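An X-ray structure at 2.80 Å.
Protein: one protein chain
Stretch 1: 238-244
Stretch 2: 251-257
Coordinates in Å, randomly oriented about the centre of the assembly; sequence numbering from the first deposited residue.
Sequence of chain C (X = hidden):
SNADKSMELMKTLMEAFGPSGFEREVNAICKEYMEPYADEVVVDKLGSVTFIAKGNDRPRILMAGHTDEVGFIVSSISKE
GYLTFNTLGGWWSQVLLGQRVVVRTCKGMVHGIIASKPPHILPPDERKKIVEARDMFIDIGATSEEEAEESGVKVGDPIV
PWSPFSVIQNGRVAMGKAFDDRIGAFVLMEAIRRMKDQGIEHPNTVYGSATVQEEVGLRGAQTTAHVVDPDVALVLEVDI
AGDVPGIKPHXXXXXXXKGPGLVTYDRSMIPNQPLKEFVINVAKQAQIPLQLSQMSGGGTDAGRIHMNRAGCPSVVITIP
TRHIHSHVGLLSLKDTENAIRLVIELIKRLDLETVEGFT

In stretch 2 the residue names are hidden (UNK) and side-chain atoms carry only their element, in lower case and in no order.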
ATOM      1  N   VAL C 238     -19.977 -28.482  23.172  1.00 36.67           N
ATOM      2  CA  VAL C 238     -19.181 -29.050  22.129  1.00 36.58           C
ATOM      3  C   VAL C 238     -17.788 -28.439  22.215  1.00 37.43           C
ATOM      4  O   VAL C 238     -17.598 -27.398  22.812  1.00 36.52           O
ATOM      5  CB  VAL C 238     -19.790 -28.777  20.747  1.00 35.91           C
ATOM      6  CG1 VAL C 238     -21.104 -29.504  20.606  1.00 36.15           C
ATOM      7  CG2 VAL C 238     -19.966 -27.291  20.511  1.00 35.23           C
ATOM      8  N   ASP C 239     -16.817 -29.125  21.630  1.00 40.03           N
ATOM      9  CA  ASP C 239     -15.457 -28.634  21.528  1.00 42.52           C
ATOM     10  C   ASP C 239     -15.161 -28.552  20.051  1.00 43.19           C
ATOM     11  O   ASP C 239     -15.625 -29.401  19.275  1.00 44.53           O
ATOM     12  CB  ASP C 239     -14.484 -29.621  22.190  1.00 45.45           C
ATOM     13  CG  ASP C 239     -13.434 -28.936  23.060  1.00 47.81           C
ATOM     14  OD1 ASP C 239     -12.919 -27.859  22.661  1.00 50.84           O
ATOM     15  OD2 ASP C 239     -13.115 -29.497  24.142  1.00 47.00           O
ATOM     16  N   ILE C 240     -14.428 -27.527  19.641  1.00 43.17           N
ATOM     17  CA  ILE C 240     -14.016 -27.430  18.263  1.00 42.88           C
ATOM     18  C   ILE C 240     -12.979 -28.514  18.067  1.00 43.75           C
ATOM     19  O   ILE C 240     -11.969 -28.537  18.760  1.00 44.63           O
ATOM     20  CB  ILE C 240     -13.416 -26.061  17.924  1.00 44.12           C
ATOM     21  CG1 ILE C 240     -14.462 -24.939  18.043  1.00 44.54           C
ATOM     22  CG2 ILE C 240     -12.857 -26.084  16.511  1.00 45.15           C
ATOM     23  CD1 ILE C 240     -14.301 -24.052  19.269  1.00 45.01           C
ATOM     24  N   ALA C 241     -13.234 -29.426  17.137  1.00 45.33           N
ATOM     25  CA  ALA C 241     -12.352 -30.561  16.930  1.00 47.41           C
ATOM     26  C   ALA C 241     -11.317 -30.237  15.875  1.00 51.75           C
ATOM     27  O   ALA C 241     -11.670 -29.917  14.726  1.00 54.44           O
ATOM     28  CB  ALA C 241     -13.145 -31.776  16.516  1.00 47.30           C
ATOM     29  N   GLY C 242     -10.043 -30.333  16.267  1.00 55.28           N
ATOM     30  CA  GLY C 242      -8.909 -30.062  15.375  1.00 59.84           C
ATOM     31  C   GLY C 242      -8.411 -31.294  14.646  1.00 62.35           C
ATOM     32  O   GLY C 242      -7.306 -31.769  14.895  1.00 61.26           O
ATOM     33  N   ASP C 243      -9.243 -31.817  13.748  1.00 80.77           N
ATOM     34  CA  ASP C 243      -8.899 -33.017  12.962  1.00 85.63           C
ATOM     35  C   ASP C 243      -8.466 -32.622  11.559  1.00 89.53           C
ATOM     36  O   ASP C 243      -8.027 -33.470  10.783  1.00 90.65           O
ATOM     37  CB  ASP C 243     -10.096 -33.992  12.872  1.00 87.29           C
ATOM     38  CG  ASP C 243     -10.569 -34.464  14.222  1.00 83.35           C
ATOM     39  OD1 ASP C 243     -10.093 -33.896  15.196  1.00 84.54           O
ATOM     40  OD2 ASP C 243     -11.418 -35.360  14.337  1.00 84.32           O
ATOM     41  N   VAL C 244      -8.578 -31.324  11.271  1.00 89.14           N
ATOM     42  CA  VAL C 244      -8.459 -30.776   9.941  1.00 91.62           C
ATOM     43  C   VAL C 244      -6.972 -30.544   9.576  1.00 93.08           C
ATOM     44  O   VAL C 244      -6.225 -30.008  10.390  1.00 91.30           O
ATOM     45  CB  VAL C 244      -9.246 -29.425   9.909  1.00 93.17           C
ATOM     46  CG1 VAL C 244      -9.255 -28.912   8.504  1.00 97.09           C
ATOM     47  CG2 VAL C 244     -10.708 -29.469  10.444  1.00 95.40           C
ATOM     48  N   UNK C 251      -3.830 -25.268  19.253  1.00 89.16           N
ATOM     49  CA  UNK C 251      -5.002 -24.384  19.275  1.00 92.16           C
ATOM     50  C   UNK C 251      -6.336 -25.162  19.394  1.00 89.30           C
ATOM     51  O   UNK C 251      -7.334 -24.613  19.870  1.00 90.55           O
ATOM     52  o   UNK C 251      -2.713 -20.627  18.190  1.00109.98           O
ATOM     53  o   UNK C 251      -4.735 -20.983  18.951  1.00111.19           O
ATOM     54  c   UNK C 251      -3.785 -22.723  17.659  1.00103.81           C
ATOM     55  c   UNK C 251      -3.734 -21.348  18.315  1.00108.95           C
ATOM     56  c   UNK C 251      -5.050 -23.528  18.006  1.00 97.65           C
ATOM     57  N   UNK C 252      -6.352 -26.419  18.931  1.00 80.12           N
ATOM     58  CA  UNK C 252      -7.528 -27.310  19.030  1.00 69.75           C
ATOM     59  C   UNK C 252      -7.057 -28.715  19.372  1.00 61.83           C
ATOM     60  O   UNK C 252      -6.774 -29.528  18.500  1.00 59.28           O
ATOM     61  c   UNK C 252      -8.322 -27.314  17.732  1.00 69.67           C
ATOM     62  N   UNK C 253      -6.954 -28.972  20.662  1.00 57.18           N
ATOM     63  CA  UNK C 253      -6.410 -30.221  21.158  1.00 57.25           C
ATOM     64  C   UNK C 253      -7.270 -31.450  20.862  1.00 55.56           C
ATOM     65  O   UNK C 253      -6.714 -32.536  20.715  1.00 55.94           O
ATOM     66  c   UNK C 253      -4.978 -29.243  23.084  1.00 58.70           C
ATOM     67  c   UNK C 253      -3.645 -29.970  22.931  1.00 57.58           C
ATOM     68  c   UNK C 253      -5.173 -28.699  24.495  1.00 59.13           C
ATOM     69  c   UNK C 253      -6.162 -30.130  22.672  1.00 56.84           C
ATOM     70  N   UNK C 254      -8.598 -31.299  20.790  1.00 50.46           N
ATOM     71  CA  UNK C 254      -9.480 -32.466  20.769  1.00 47.77           C
ATOM     72  C   UNK C 254      -9.644 -33.061  19.387  1.00 47.15           C
ATOM     73  O   UNK C 254      -9.587 -32.356  18.387  1.00 45.71           O
ATOM     74  o   UNK C 254     -11.448 -31.060  20.633  1.00 47.55           O
ATOM     75  c   UNK C 254     -10.871 -32.163  21.330  1.00 47.62           C
ATOM     76  c   UNK C 254     -10.782 -31.822  22.791  1.00 48.23           C
ATOM     77  N   UNK C 255      -9.831 -34.377  19.364  1.00 46.78           N
ATOM     78  CA  UNK C 255     -10.046 -35.131  18.144  1.00 48.20           C
ATOM     79  C   UNK C 255     -11.338 -35.916  18.240  1.00 45.22           C
ATOM     80  O   UNK C 255     -11.654 -36.491  19.282  1.00 46.06           O
ATOM     81  c   UNK C 255      -5.176 -35.571  16.903  1.00 68.55           C
ATOM     82  n   UNK C 255      -5.330 -34.816  15.626  1.00 73.44           N
ATOM     83  c   UNK C 255      -8.876 -36.086  17.912  1.00 52.45           C
ATOM     84  c   UNK C 255      -7.532 -35.385  17.782  1.00 57.92           C
ATOM     85  c   UNK C 255      -6.428 -36.320  17.334  1.00 63.94           C
ATOM     86  N   UNK C 256     -12.091 -35.943  17.158  1.00 42.77           N
ATOM     87  CA  UNK C 256     -13.351 -36.661  17.143  1.00 41.32           C
ATOM     88  C   UNK C 256     -13.032 -38.122  17.229  1.00 40.91           C
ATOM     89  O   UNK C 256     -12.206 -38.639  16.472  1.00 41.64           O
ATOM     90 se   UNK C 256     -16.317 -36.725  14.082  0.81 44.68          SE
ATOM     91  c   UNK C 256     -15.307 -37.989  12.962  1.00 44.29           C
ATOM     92  c   UNK C 256     -15.481 -36.984  15.844  1.00 41.76           C
ATOM     93  c   UNK C 256     -14.110 -36.338  15.869  1.00 41.42           C
ATOM     94  N   UNK C 257     -13.670 -38.801  18.174  1.00 40.20           N
ATOM     95  CA  UNK C 257     -13.501 -40.245  18.352  1.00 40.76           C
ATOM     96  C   UNK C 257     -12.528 -40.670  19.434  1.00 40.85           C
ATOM     97  O   UNK C 257     -12.457 -41.842  19.758  1.00 42.39           O
TER

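Position 251 carries three side-chain carbons, the third bearing two oxygens. Its side chain is out of reach of stretch 1 and is poorly ordered. That is a carboxylate at the end of a two-carbon spacer, so the residue is Glu251.

Position 252 has a single side-chain carbon. It points toward stretch 1 and lies 3.7 Å from Gly242 CA and 4.0 Å from Ile240 O. One carbon alone makes the residue Ala252. A CB built on Gly242 would come within 2.5 Å of Ala252 O, which is a clash.

Position 253 has four carbons, forked at the second. The CA-to-CB bond points away from stretch 1, and the side chain makes no contact with it. The fork one atom beyond CB identifies Leu253.

Position 254 has one carbon that carries one oxygen and one carbon. The outer carbon is 3.6 Å from Asp239 OD2. The oxygen is 3.2 Å from Ile240 O, but the angle is poor and this is not a hydrogen bond. Branching at CB with a hydroxyl and a methyl gives Thr254. The backbone does better: Gly242 N donates to Thr254 O at 3.0 Å.

Position 255 shows four carbons in a row ending in nitrogen. Its CB is 3.7 Å from Asp243 OD1. The terminal nitrogen also lies 3.7 Å from Gly242 O, too long for a hydrogen bond. The unbranched chain is that of Lys255. This residue is exposed.

Position 256 has two carbons, a selenium and a final carbon, without branches. Its CB is 3.2 Å from Asp243 OD2, but the end of the side chain leads away. Its backbone N donates to Asp243 OD2 at 3.0 Å and makes a weak bond to Asp243 OD1 at 3.5 Å. The selenium marks selenomethionine, here Met256.

Position 257 has no side-chain atoms and does not touch stretch 1. It is Gly257. Its phi is positive, at 98°. A CB here would be jammed against the carbonyl oxygen of the residue before, so the backbone itself calls for glycine.

The contact buries 382 Å² in total, and the two segments run at 82° to each other. Backbone groups of stretch 2 make all the hydrogen bonds across it. Gly242 binds the carbonyl of Thr254, while the Asp243 carboxylate receives the amide of Met256. Around these bonds, Ala252 and Thr254 direct their CB atoms toward stretch 1 and pack against it.

Stretch 2 (251-257) EALTKMG
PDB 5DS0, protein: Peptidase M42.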